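Protein (superoxide dismutase) (Aquifex pyrophilus, PDB 1COJ) catalyses the dismutation of superoxide to hydrogen peroxide and molecular oxygen with one iron ion per subunit, in a hyperthermophilic bacterium. Local coordinates at the interface of chains A and B and the interface of chains A and C. Residues are numbered along the deposited sequence; one frame, centred on the assembly and turned at random. Chains: chain A/B/C, Protein (superoxide dismutase).

Contact 1: the interface of chains A and B. Residues chain A 22, 26, 171; chain B 174.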
ATOM      1  N   GLU A  22     -12.816  28.081   9.387  1.00 15.18           N
ATOM      2  CA  GLU A  22     -11.809  28.201   8.345  1.00 17.91           C
ATOM      3  C   GLU A  22     -11.245  26.817   8.031  1.00 15.77           C
ATOM      4  O   GLU A  22     -10.915  26.522   6.886  1.00 15.35           O
ATOM      5  CB  GLU A  22     -10.684  29.136   8.802  1.00 22.49           C
ATOM      6  CG  GLU A  22      -9.620  29.403   7.737  1.00 35.25           C
ATOM      7  CD  GLU A  22      -8.492  30.322   8.207  1.00 42.42           C
ATOM      8  OE1 GLU A  22      -7.733  30.813   7.341  1.00 45.45           O
ATOM      9  OE2 GLU A  22      -8.351  30.553   9.430  1.00 47.24           O
ATOM     10  N   PRO A  26     -12.652  24.120   3.740  1.00 11.18           N
ATOM     11  CA  PRO A  26     -12.039  23.319   2.679  1.00 11.17           C
ATOM     12  C   PRO A  26     -12.224  21.815   2.875  1.00 11.36           C
ATOM     13  O   PRO A  26     -12.355  21.069   1.904  1.00 11.53           O
ATOM     14  CB  PRO A  26     -10.567  23.727   2.749  1.00 11.38           C
ATOM     15  CG  PRO A  26     -10.369  24.033   4.193  1.00 10.96           C
ATOM     16  CD  PRO A  26     -11.617  24.815   4.530  1.00 11.73           C
ATOM     17  N   VAL A 171      -4.930  23.686   9.029  1.00 14.31           N
ATOM     18  CA  VAL A 171      -5.290  25.101   9.055  1.00 14.15           C
ATOM     19  C   VAL A 171      -5.180  25.661  10.478  1.00 13.69           C
ATOM     20  O   VAL A 171      -4.609  26.730  10.685  1.00 15.89           O
ATOM     21  CB  VAL A 171      -6.727  25.336   8.510  1.00 14.42           C
ATOM     22  CG1 VAL A 171      -7.126  26.806   8.663  1.00 13.38           C
ATOM     23  CG2 VAL A 171      -6.817  24.907   7.046  1.00 11.89           C
TER
ATOM     24  N   LYS B 174      -4.020  25.943   1.190  1.00 15.39           N
ATOM     25  CA  LYS B 174      -5.053  25.040   1.675  1.00 14.81           C
ATOM     26  C   LYS B 174      -5.202  23.902   0.656  1.00 12.92           C
ATOM     27  O   LYS B 174      -4.203  23.330   0.236  1.00 13.29           O
ATOM     28  CB  LYS B 174      -6.369  25.789   1.915  1.00 16.61           C
ATOM     29  CG  LYS B 174      -6.313  26.758   3.093  1.00 20.00           C
ATOM     30  CD  LYS B 174      -7.639  27.476   3.278  1.00 25.57           C
ATOM     31  CE  LYS B 174      -7.622  28.404   4.486  1.00 27.93           C
ATOM     32  NZ  LYS B 174      -6.621  29.503   4.355  1.00 32.07           N
TER

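Contact 2: the interface of chains A and C. Residues chain A 60-61, 65-66; chain C 42, 66, 70, 74.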
ATOM      1  N   ASN A  60      -2.505  -6.985 -13.406  1.00  7.86           N
ATOM      2  CA  ASN A  60      -1.328  -6.161 -13.681  1.00  9.19           C
ATOM      3  C   ASN A  60      -1.773  -4.769 -14.091  1.00  9.89           C
ATOM      4  O   ASN A  60      -1.139  -3.772 -13.748  1.00 10.51           O
ATOM      5  CB  ASN A  60      -0.471  -6.793 -14.774  1.00  9.54           C
ATOM      6  CG  ASN A  60       0.165  -8.092 -14.328  1.00 14.07           C
ATOM      7  OD1 ASN A  60       0.665  -8.865 -15.139  1.00 20.39           O
ATOM      8  ND2 ASN A  60       0.165  -8.329 -13.032  1.00 10.02           N
ATOM      9  N   TYR A  61      -2.857  -4.732 -14.858  1.00  8.53           N
ATOM     10  CA  TYR A  61      -3.478  -3.500 -15.325  1.00  9.02           C
ATOM     11  C   TYR A  61      -4.676  -3.825 -16.204  1.00 10.31           C
ATOM     12  O   TYR A  61      -4.608  -4.706 -17.056  1.00 10.84           O
ATOM     13  CB  TYR A  61      -2.514  -2.604 -16.126  1.00  9.20           C
ATOM     14  CG  TYR A  61      -3.225  -1.404 -16.734  1.00  9.55           C
ATOM     15  CD1 TYR A  61      -3.453  -0.249 -15.983  1.00 10.39           C
ATOM     16  CD2 TYR A  61      -3.803  -1.482 -18.004  1.00 10.16           C
ATOM     17  CE1 TYR A  61      -4.253   0.786 -16.471  1.00  9.76           C
ATOM     18  CE2 TYR A  61      -4.609  -0.451 -18.498  1.00 11.67           C
ATOM     19  CZ  TYR A  61      -4.832   0.672 -17.721  1.00 11.08           C
ATOM     20  OH  TYR A  61      -5.680   1.654 -18.167  1.00 11.44           O
ATOM     21  N   ARG A  65      -9.987  -3.020 -13.292  1.00  8.25           N
ATOM     22  CA  ARG A  65      -9.243  -3.073 -12.043  1.00  8.04           C
ATOM     23  C   ARG A  65      -9.038  -1.701 -11.409  1.00  8.92           C
ATOM     24  O   ARG A  65      -9.386  -1.492 -10.246  1.00  8.46           O
ATOM     25  CB  ARG A  65      -7.872  -3.724 -12.245  1.00  7.21           C
ATOM     26  CG  ARG A  65      -7.003  -3.650 -10.999  1.00  6.77           C
ATOM     27  CD  ARG A  65      -5.566  -4.088 -11.237  1.00  7.40           C
ATOM     28  NE  ARG A  65      -4.681  -3.483 -10.247  1.00  8.78           N
ATOM     29  CZ  ARG A  65      -4.562  -3.892  -8.986  1.00  7.26           C
ATOM     30  NH1 ARG A  65      -5.254  -4.934  -8.545  1.00  5.06           N
ATOM     31  NH2 ARG A  65      -3.822  -3.190  -8.143  1.00  6.31           N
ATOM     32  N   GLU A  66      -8.484  -0.769 -12.180  1.00  8.07           N
ATOM     33  CA  GLU A  66      -8.186   0.571 -11.674  1.00  8.39           C
ATOM     34  C   GLU A  66      -9.424   1.279 -11.137  1.00  8.49           C
ATOM     35  O   GLU A  66      -9.361   1.944 -10.096  1.00  7.13           O
ATOM     36  CB  GLU A  66      -7.500   1.426 -12.744  1.00  6.89           C
ATOM     37  CG  GLU A  66      -6.417   0.710 -13.553  1.00  6.50           C
ATOM     38  CD  GLU A  66      -5.440  -0.100 -12.711  1.00 10.53           C
ATOM     39  OE1 GLU A  66      -5.117  -1.236 -13.121  1.00  8.10           O
ATOM     40  OE2 GLU A  66      -4.981   0.383 -11.654  1.00  8.81           O
TER
ATOM     41  N   ILE C  42       0.375  -0.259 -21.413  1.00 10.73           N
ATOM     42  CA  ILE C  42       0.369   0.993 -20.669  1.00 11.41           C
ATOM     43  C   ILE C  42       1.064   2.094 -21.474  1.00 11.70           C
ATOM     44  O   ILE C  42       0.557   3.214 -21.554  1.00 10.91           O
ATOM     45  CB  ILE C  42       1.025   0.796 -19.282  1.00 10.50           C
ATOM     46  CG1 ILE C  42       0.108  -0.065 -18.402  1.00  9.44           C
ATOM     47  CG2 ILE C  42       1.330   2.138 -18.622  1.00  9.82           C
ATOM     48  CD1 ILE C  42       0.734  -0.523 -17.100  1.00 13.34           C
ATOM     49  N   GLU C  66      -3.935   6.210 -12.918  1.00  8.07           N
ATOM     50  CA  GLU C  66      -3.955   4.748 -12.862  1.00  8.39           C
ATOM     51  C   GLU C  66      -2.892   4.118 -13.753  1.00  8.49           C
ATOM     52  O   GLU C  66      -2.244   3.141 -13.358  1.00  7.13           O
ATOM     53  CB  GLU C  66      -5.342   4.201 -13.211  1.00  6.89           C
ATOM     54  CG  GLU C  66      -6.515   4.957 -12.583  1.00  6.50           C
ATOM     55  CD  GLU C  66      -6.343   5.263 -11.101  1.00 10.53           C
ATOM     56  OE1 GLU C  66      -6.669   6.400 -10.698  1.00  8.10           O
ATOM     57  OE2 GLU C  66      -5.898   4.384 -10.333  1.00  8.81           O
ATOM     58  N   GLU C  70       0.301   1.732 -12.341  1.00  6.34           N
ATOM     59  CA  GLU C  70       0.640   0.396 -12.813  1.00  9.05           C
ATOM     60  C   GLU C  70       1.891   0.354 -13.680  1.00  8.86           C
ATOM     61  O   GLU C  70       2.493  -0.708 -13.861  1.00 10.21           O
ATOM     62  CB  GLU C  70      -0.555  -0.262 -13.512  1.00  8.16           C
ATOM     63  CG  GLU C  70      -1.858  -0.241 -12.698  1.00 10.16           C
ATOM     64  CD  GLU C  70      -1.778  -0.970 -11.352  1.00  8.67           C
ATOM     65  OE1 GLU C  70      -2.805  -1.005 -10.649  1.00 11.09           O
ATOM     66  OE2 GLU C  70      -0.711  -1.508 -10.987  1.00 10.23           O
ATOM     67  N   ASN C  74       4.481  -2.814 -13.355  1.00  6.69           N
ATOM     68  CA  ASN C  74       4.918  -3.635 -14.469  1.00  8.96           C
ATOM     69  C   ASN C  74       6.369  -3.439 -14.888  1.00  9.15           C
ATOM     70  O   ASN C  74       7.078  -4.419 -15.146  1.00  8.65           O
ATOM     71  CB  ASN C  74       3.953  -3.485 -15.651  1.00  8.73           C
ATOM     72  CG  ASN C  74       2.577  -4.077 -15.350  1.00 10.10           C
ATOM     73  OD1 ASN C  74       1.625  -3.358 -15.059  1.00 12.97           O
ATOM     74  ND2 ASN C  74       2.485  -5.390 -15.398  1.00  5.49           N
TER

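Contact 1: the interface of chains A and B
This is part of a two-fold symmetric interface between identical subunits of the superoxide dismutase tetramer, where B:Lys174 reaches over A:Glu22, A:Pro26 and A:Val171 and links chain B to the start of a long helix of chain A. The polar evidence here is a long salt bridge: the ammonium NZ of B:Lys174 stands 3.4 Å from the carboxylate OE1 of A:Glu22. As a hydrogen bond it is weak, and because A:Glu22 is poorly ordered the pair is better read as a loose electrostatic attraction than as a fixed link. As modelled, the acid's CG lies anti to its own backbone nitrogen (chi1 -176°) and the rest of its chain is extended, which carries the carboxylate outward from the helix. The lysine is extended as far as CE and bends at its last torsion (chi4 63°), swinging NZ toward OE1. The two side chains cross at about a right angle, with the methylene CE of B:Lys174 3.9 Å from CG of A:Glu22, a van der Waals contact that would support the charge pair, with the same caution about disorder. Nearer its root the lysine is flanked more loosely by apolar groups: its CG is 4.4 Å from the CG2 methyl of A:Val171, and its CD is 4.5 Å from the ring carbon CG of A:Pro26. B:Lys174 gives up 68 Å² of surface here, more than any of its partners. In the fold, A:Glu22 and A:Pro26 lie in the first turns of helix 21-47, A:Pro26 directly before the iron ligand A:His27, A:Val171 lies on the short helix 170-173 soon after the iron ligand A:His167, and B:Lys174 occupies the loop between helices 170-173 and 177-186.

Contact 2: the interface of chains A and C
The carboxylate oxygen OE1 of C:Glu70 is approached by two side chains of chain A, in a two-fold interface of the tetramer where the start of helix 63-86 and the loop before it meet helices 63-86 and 21-47 of chain C. NE of A:Arg65 donates to it over 3.1 Å in a nearly straight bond (166° at the hydrogen). OE1 lies in the guanidinium plane, but the donor comes from above the carboxylate, 51° out of its plane; NH2 adds a weaker bond. From another direction OE2 of A:Glu66 comes to 2.8 Å from OE1, and two carboxylate oxygens so close may share a proton, although hydrogens are not seen. A bend in C:Glu70 (chi2 -60°) turns its carboxylate toward the arginine. Its CG meets the edge of the A:Tyr61 ring, in plane, 3.7 Å from CD1. One face of that ring takes CG1 of C:Ile42, 3.9 Å above its plane and toward the rim. With an alanine at C:Glu70, A:Arg65 would probably lose its carboxylate mate across the interface, and the edge of A:Tyr61 its CG packing. The two copies of Glu66 slide past each other in opposite directions, CB of A:Glu66 lying 3.5 Å from CB of C:Glu66. OD1 of C:Asn74 is modelled 3.1 Å from the carbonyl O of A:Asn60; both are acceptors, so this amide may be built the wrong way round, and a flip would put ND2 there.

The centres of the C-alpha atoms of contact 1 and contact 2 are about 34 Å apart, and they join chain A to two different neighbours, B and C. They share an element type: helix 21-47 brings its first turns to contact 1 in chain A and its far end, through C:Ile42, to contact 2. By two-fold symmetry every copy offers both ends, so this helix spans from one interface to the other. Helix 63-86 serves contact 2 and also carries the iron ligand His81. Both interfaces contribute to the homotetramer, and such multiple subunit contacts plausibly help the enzyme withstand heat.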